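Local coordinates for NS3-like protein (Alongshan virus, PDB 6M40) that probably works as an RNA helicase that hydrolyses ATP, the fragment here being the helicase part of a longer viral protein, at residues A[69-74]-A[85-90]; A[48-53]-A[111-116]. All blocks are in the same frame, centred on the assembly; numbering follows the deposited sequence.

Interaction 1: A[69-74]-A[85-90]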
loop_
_atom_site.group_PDB
_atom_site.type_symbol
_atom_site.label_atom_id
_atom_site.label_comp_id
_atom_site.label_asym_id
_atom_site.label_seq_id
_atom_site.Cartn_x
_atom_site.Cartn_y
_atom_site.Cartn_z
ATOM N N THR A 69 -21.363 -8.735 15.323
ATOM C CA THR A 69 -22.217 -8.031 14.369
ATOM C C THR A 69 -22.861 -9.024 13.395
ATOM O O THR A 69 -22.770 -8.883 12.175
ATOM C CB THR A 69 -21.422 -6.960 13.616
ATOM O OG1 THR A 69 -20.451 -6.368 14.488
ATOM C CG2 THR A 69 -22.354 -5.872 13.095
ATOM N N LYS A 70 -23.522 -10.043 13.940
ATOM C CA LYS A 70 -24.348 -10.987 13.191
ATOM C C LYS A 70 -23.746 -11.418 11.851
ATOM O O LYS A 70 -22.666 -12.016 11.830
ATOM C CB LYS A 70 -25.755 -10.394 13.003
ATOM C CG LYS A 70 -26.564 -10.370 14.303
ATOM C CD LYS A 70 -27.962 -9.770 14.163
ATOM C CE LYS A 70 -28.536 -9.411 15.535
ATOM N NZ LYS A 70 -27.700 -8.404 16.255
ATOM N N TRP A 71 -24.428 -11.147 10.734
ATOM C CA TRP A 71 -24.126 -11.807 9.458
ATOM C C TRP A 71 -22.873 -11.212 8.819
ATOM O O TRP A 71 -22.935 -10.439 7.860
ATOM C CB TRP A 71 -25.303 -11.675 8.490
ATOM C CG TRP A 71 -26.485 -12.546 8.752
ATOM C CD1 TRP A 71 -27.302 -12.512 9.838
ATOM C CD2 TRP A 71 -27.015 -13.554 7.881
ATOM N NE1 TRP A 71 -28.298 -13.448 9.709
ATOM C CE2 TRP A 71 -28.145 -14.100 8.516
ATOM C CE3 TRP A 71 -26.639 -14.052 6.631
ATOM C CZ2 TRP A 71 -28.901 -15.124 7.946
ATOM C CZ3 TRP A 71 -27.392 -15.070 6.067
ATOM C CH2 TRP A 71 -28.508 -15.594 6.724
ATOM N N VAL A 72 -21.707 -11.631 9.309
ATOM C CA VAL A 72 -20.421 -11.142 8.801
ATOM C C VAL A 72 -19.654 -12.303 8.177
ATOM O O VAL A 72 -19.401 -13.314 8.843
ATOM C CB VAL A 72 -19.585 -10.479 9.908
ATOM C CG1 VAL A 72 -18.130 -10.330 9.468
ATOM C CG2 VAL A 72 -20.171 -9.123 10.282
ATOM N N CYS A 73 -19.260 -12.144 6.910
ATOM C CA CYS A 73 -18.498 -13.146 6.177
ATOM C C CYS A 73 -17.184 -12.553 5.681
ATOM O O CYS A 73 -17.109 -11.367 5.354
ATOM C CB CYS A 73 -19.277 -13.688 4.964
ATOM S SG CYS A 73 -20.608 -14.864 5.313
ATOM N N ALA A 74 -16.156 -13.394 5.596
ATOM C CA ALA A 74 -14.847 -12.972 5.122
ATOM C C ALA A 74 -14.599 -13.445 3.695
ATOM O O ALA A 74 -15.208 -14.403 3.212
ATOM C CB ALA A 74 -13.739 -13.501 6.040
ATOM N N LEU A 85 -24.871 -17.431 2.193
ATOM C CA LEU A 85 -25.096 -16.039 1.828
ATOM C C LEU A 85 -24.482 -15.166 2.915
ATOM O O LEU A 85 -23.940 -15.685 3.890
ATOM C CB LEU A 85 -26.591 -15.759 1.649
ATOM C CG LEU A 85 -26.951 -14.651 0.653
ATOM C CD1 LEU A 85 -26.469 -14.972 -0.760
ATOM C CD2 LEU A 85 -28.456 -14.402 0.655
ATOM N N ALA A 86 -24.558 -13.846 2.750
ATOM C CA ALA A 86 -23.903 -12.929 3.675
ATOM C C ALA A 86 -24.532 -11.546 3.553
ATOM O O ALA A 86 -25.349 -11.290 2.667
ATOM C CB ALA A 86 -22.396 -12.861 3.409
ATOM N N ARG A 87 -24.131 -10.651 4.463
ATOM C CA ARG A 87 -24.602 -9.265 4.461
ATOM C C ARG A 87 -23.523 -8.232 4.760
ATOM O O ARG A 87 -23.755 -7.049 4.496
ATOM C CB ARG A 87 -25.737 -9.079 5.476
ATOM C CG ARG A 87 -27.134 -9.192 4.886
ATOM C CD ARG A 87 -28.146 -8.341 5.645
ATOM N NE ARG A 87 -28.354 -8.784 7.022
ATOM C CZ ARG A 87 -29.112 -9.819 7.368
ATOM N NH1 ARG A 87 -29.726 -10.534 6.439
ATOM N NH2 ARG A 87 -29.249 -10.144 8.644
ATOM N N VAL A 88 -22.369 -8.610 5.306
ATOM C CA VAL A 88 -21.242 -7.702 5.503
ATOM C C VAL A 88 -19.988 -8.516 5.214
ATOM O O VAL A 88 -19.665 -9.441 5.965
ATOM C CB VAL A 88 -21.187 -7.106 6.919
ATOM C CG1 VAL A 88 -19.768 -6.659 7.245
ATOM C CG2 VAL A 88 -22.153 -5.936 7.049
ATOM N N VAL A 89 -19.280 -8.176 4.141
ATOM C CA VAL A 89 -18.071 -8.888 3.739
ATOM C C VAL A 89 -16.865 -8.022 4.068
ATOM O O VAL A 89 -16.876 -6.811 3.817
ATOM C CB VAL A 89 -18.104 -9.243 2.238
ATOM C CG1 VAL A 89 -16.889 -10.088 1.859
ATOM C CG2 VAL A 89 -19.395 -9.954 1.890
ATOM N N VAL A 90 -15.835 -8.629 4.641
ATOM C CA VAL A 90 -14.552 -7.972 4.824
ATOM C C VAL A 90 -13.524 -8.737 4.008
ATOM O O VAL A 90 -13.512 -9.973 4.004
ATOM C CB VAL A 90 -14.127 -7.897 6.307
ATOM C CG1 VAL A 90 -15.133 -7.105 7.115
ATOM C CG2 VAL A 90 -13.943 -9.284 6.876
#
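A cation-pi pair between Trp-71 and Arg-87 leads into a parallel strand pairing at the outer edge of the six-stranded sheet of the Flavivirus DEAD domain, where 72-75 is the outermost strand. The contact illustrates how an edge strand is joined: backbone bonds along its inner side, and a side-chain pair on the residues leading into the pairing. Trp-71, the centre of an inverse gamma turn, has CB directed toward 85-90, and CG is set anti to the carbonyl carbon (chi1 -75°). Arg-87 bends at chi3 and lays its guanidinium over one indole face, with CZ 4.1 Å from the centroid of the five-membered ring of Trp-71. The two planes lie 33° apart, so the groups overlap at a tilt rather than as a flat stack; Arg-87 NH2 is 3.3 Å from Trp-71 CD1. Ala-86 CA lies at the indole edge, near Trp-71 CE3.

Beyond this pair the backbones take over. Val-88 N makes a weak bond to Trp-71 O. Cys-73 then uses both its backbone N and O: its N donates to Val-88 O at 2.9 Å, and its O receives Val-90 N at 3.1 Å. The side chains alternate between faces. Val-72 CG2 meets Val-88 CG1 at 3.9 Å, and Ala-74 CB and Val-90 CG2 follow on the same side. Cys-73 points to the other face, where its SG packs against Ala-86 CB.

Helix 56-64 lies against the face of Val-72 and Val-90, both touching its Leu-63. On the inner side, Val-89 bonds through its backbone to Val-49 and Val-51, so 88-92 sits between 72-75 and 48-53.

Interaction 2: A[48-53]-A[111-116]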
loop_
_atom_site.group_PDB
_atom_site.type_symbol
_atom_site.label_atom_id
_atom_site.label_comp_id
_atom_site.label_asym_id
_atom_site.label_seq_id
_atom_site.Cartn_x
_atom_site.Cartn_y
_atom_site.Cartn_z
ATOM N N ARG A 48 -26.076 -4.836 1.535
ATOM C CA ARG A 48 -24.781 -5.408 1.875
ATOM C C ARG A 48 -23.766 -4.281 2.015
ATOM O O ARG A 48 -23.909 -3.224 1.397
ATOM C CB ARG A 48 -24.273 -6.397 0.813
ATOM C CG ARG A 48 -25.200 -7.549 0.511
ATOM C CD ARG A 48 -24.449 -8.672 -0.198
ATOM N NE ARG A 48 -25.256 -9.883 -0.308
ATOM C CZ ARG A 48 -24.796 -11.058 -0.721
ATOM N NH1 ARG A 48 -23.526 -11.200 -1.068
ATOM N NH2 ARG A 48 -25.612 -12.098 -0.783
ATOM N N VAL A 49 -22.729 -4.515 2.815
ATOM C CA VAL A 49 -21.633 -3.562 2.947
ATOM C C VAL A 49 -20.313 -4.314 2.900
ATOM O O VAL A 49 -20.087 -5.242 3.685
ATOM C CB VAL A 49 -21.714 -2.731 4.241
ATOM C CG1 VAL A 49 -20.395 -2.002 4.466
ATOM C CG2 VAL A 49 -22.866 -1.751 4.168
ATOM N N TYR A 50 -19.434 -3.894 2.000
ATOM C CA TYR A 50 -18.136 -4.522 1.813
ATOM C C TYR A 50 -17.079 -3.706 2.532
ATOM O O TYR A 50 -17.076 -2.477 2.444
ATOM C CB TYR A 50 -17.815 -4.648 0.324
ATOM C CG TYR A 50 -18.580 -5.771 -0.337
ATOM C CD1 TYR A 50 -19.901 -5.607 -0.750
ATOM C CD2 TYR A 50 -17.983 -7.003 -0.539
ATOM C CE1 TYR A 50 -20.598 -6.649 -1.351
ATOM C CE2 TYR A 50 -18.674 -8.048 -1.138
ATOM C CZ TYR A 50 -19.974 -7.863 -1.540
ATOM O OH TYR A 50 -20.638 -8.911 -2.128
ATOM N N VAL A 51 -16.210 -4.385 3.271
ATOM C CA VAL A 51 -15.153 -3.736 4.033
ATOM C C VAL A 51 -13.823 -4.261 3.522
ATOM O O VAL A 51 -13.636 -5.477 3.408
ATOM C CB VAL A 51 -15.304 -3.991 5.545
ATOM C CG1 VAL A 51 -14.224 -3.236 6.311
ATOM C CG2 VAL A 51 -16.694 -3.577 6.025
ATOM N N ALA A 52 -12.899 -3.354 3.218
ATOM C CA ALA A 52 -11.651 -3.762 2.596
ATOM C C ALA A 52 -10.487 -2.946 3.140
ATOM O O ALA A 52 -10.614 -1.751 3.435
ATOM C CB ALA A 52 -11.693 -3.631 1.073
ATOM N N GLY A 53 -9.348 -3.611 3.250
ATOM C CA GLY A 53 -8.126 -2.988 3.682
ATOM C C GLY A 53 -6.940 -3.556 2.939
ATOM O O GLY A 53 -6.978 -4.667 2.407
ATOM N N VAL A 111 -25.264 -1.667 -2.516
ATOM C CA VAL A 111 -24.024 -2.113 -1.891
ATOM C C VAL A 111 -23.210 -0.885 -1.520
ATOM O O VAL A 111 -22.785 -0.121 -2.400
ATOM C CB VAL A 111 -23.207 -3.040 -2.805
ATOM C CG1 VAL A 111 -21.975 -3.530 -2.066
ATOM C CG2 VAL A 111 -24.048 -4.209 -3.280
ATOM N N SER A 112 -22.963 -0.719 -0.225
ATOM C CA SER A 112 -22.110 0.341 0.292
ATOM C C SER A 112 -20.750 -0.244 0.660
ATOM O O SER A 112 -20.619 -1.435 0.955
ATOM C CB SER A 112 -22.760 1.020 1.499
ATOM O OG SER A 112 -23.842 1.824 1.079
ATOM N N TYR A 113 -19.726 0.604 0.605
ATOM C CA TYR A 113 -18.344 0.177 0.778
ATOM C C TYR A 113 -17.723 0.968 1.926
ATOM O O TYR A 113 -18.152 2.083 2.229
ATOM C CB TYR A 113 -17.571 0.334 -0.555
ATOM C CG TYR A 113 -18.288 -0.347 -1.729
ATOM C CD1 TYR A 113 -19.334 0.291 -2.402
ATOM C CD2 TYR A 113 -17.939 -1.633 -2.150
ATOM C CE1 TYR A 113 -20.004 -0.323 -3.457
ATOM C CE2 TYR A 113 -18.612 -2.258 -3.215
ATOM C CZ TYR A 113 -19.638 -1.591 -3.858
ATOM O OH TYR A 113 -20.306 -2.184 -4.906
ATOM N N VAL A 114 -16.766 0.349 2.618
ATOM C CA VAL A 114 -15.937 1.021 3.618
ATOM C C VAL A 114 -14.495 0.647 3.309
ATOM O O VAL A 114 -14.127 -0.531 3.399
ATOM C CB VAL A 114 -16.290 0.613 5.065
ATOM C CG1 VAL A 114 -15.186 1.042 6.014
ATOM C CG2 VAL A 114 -17.626 1.214 5.505
ATOM N N LEU A 115 -13.680 1.633 2.955
ATOM C CA LEU A 115 -12.301 1.395 2.557
ATOM C C LEU A 115 -11.351 2.023 3.563
ATOM O O LEU A 115 -11.507 3.189 3.931
ATOM C CB LEU A 115 -12.031 1.966 1.168
ATOM C CG LEU A 115 -12.536 1.191 -0.050
ATOM C CD1 LEU A 115 -14.039 1.040 -0.068
ATOM C CD2 LEU A 115 -12.047 1.924 -1.287
ATOM N N ASP A 116 -10.367 1.246 3.994
ATOM C CA ASP A 116 -9.403 1.659 5.000
ATOM C C ASP A 116 -8.022 1.710 4.370
ATOM O O ASP A 116 -7.651 0.829 3.589
ATOM C CB ASP A 116 -9.407 0.691 6.194
ATOM C CG ASP A 116 -8.450 1.097 7.299
ATOM O OD1 ASP A 116 -8.044 2.269 7.352
ATOM O OD2 ASP A 116 -8.098 0.222 8.116
#
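Strand 111-116 ends in the Walker B (motif II) segment of this P-loop helicase, opening its Asp-Glu-Thr-His sequence with Asp-116, and it pairs in parallel with 48-53. Five backbone hydrogen bonds join the two, alternating in direction: Arg-48 O receives Ser-112 N, Tyr-50 donates from N to Ser-112 O (2.9 Å) and accepts at O from Val-114 N (2.8 Å), and Ala-52 likewise uses N to Val-114 O and O to Asp-116 N. The strand directions differ by 19°.

On one face Val-111 CG1 approaches the edge of the Tyr-50 ring near CD1, and Tyr-50 CB packs on Tyr-113 CD2 at 3.9 Å. On the other, Val-49 CG2 meets Ser-112 CB at 3.8 Å, and Val-51 CG2 packs on Val-114 CB. Asp-116 OD1 forms a salt bridge with Lys-31, the P-loop lysine, consistent with a nucleotide site at this end of the sheet.

Helix 31-42 packs through Leu-42 on Val-49, Ser-112 and Val-114, while helix 123-136 covers Tyr-113 on the opposite face.

Overall arrangement
Both interactions are parallel pairings of one sheet, with centres 11 Å apart, and strands 88-92 and 48-53 are neighbours that join them. Along the chain, 69-74 with 85-90 is nested inside the loop closed by 48-53 with 111-116. Interaction 2 is buried and runs the full length of both segments on backbone bonds and apolar packing, with Asp-116 linked to Lys-31 at its C-terminal end. Interaction 1, at the sheet's margin, is partly exposed, pairs over fewer residues, and supplements them with a cation-pi contact at the N-terminal end of the pairing.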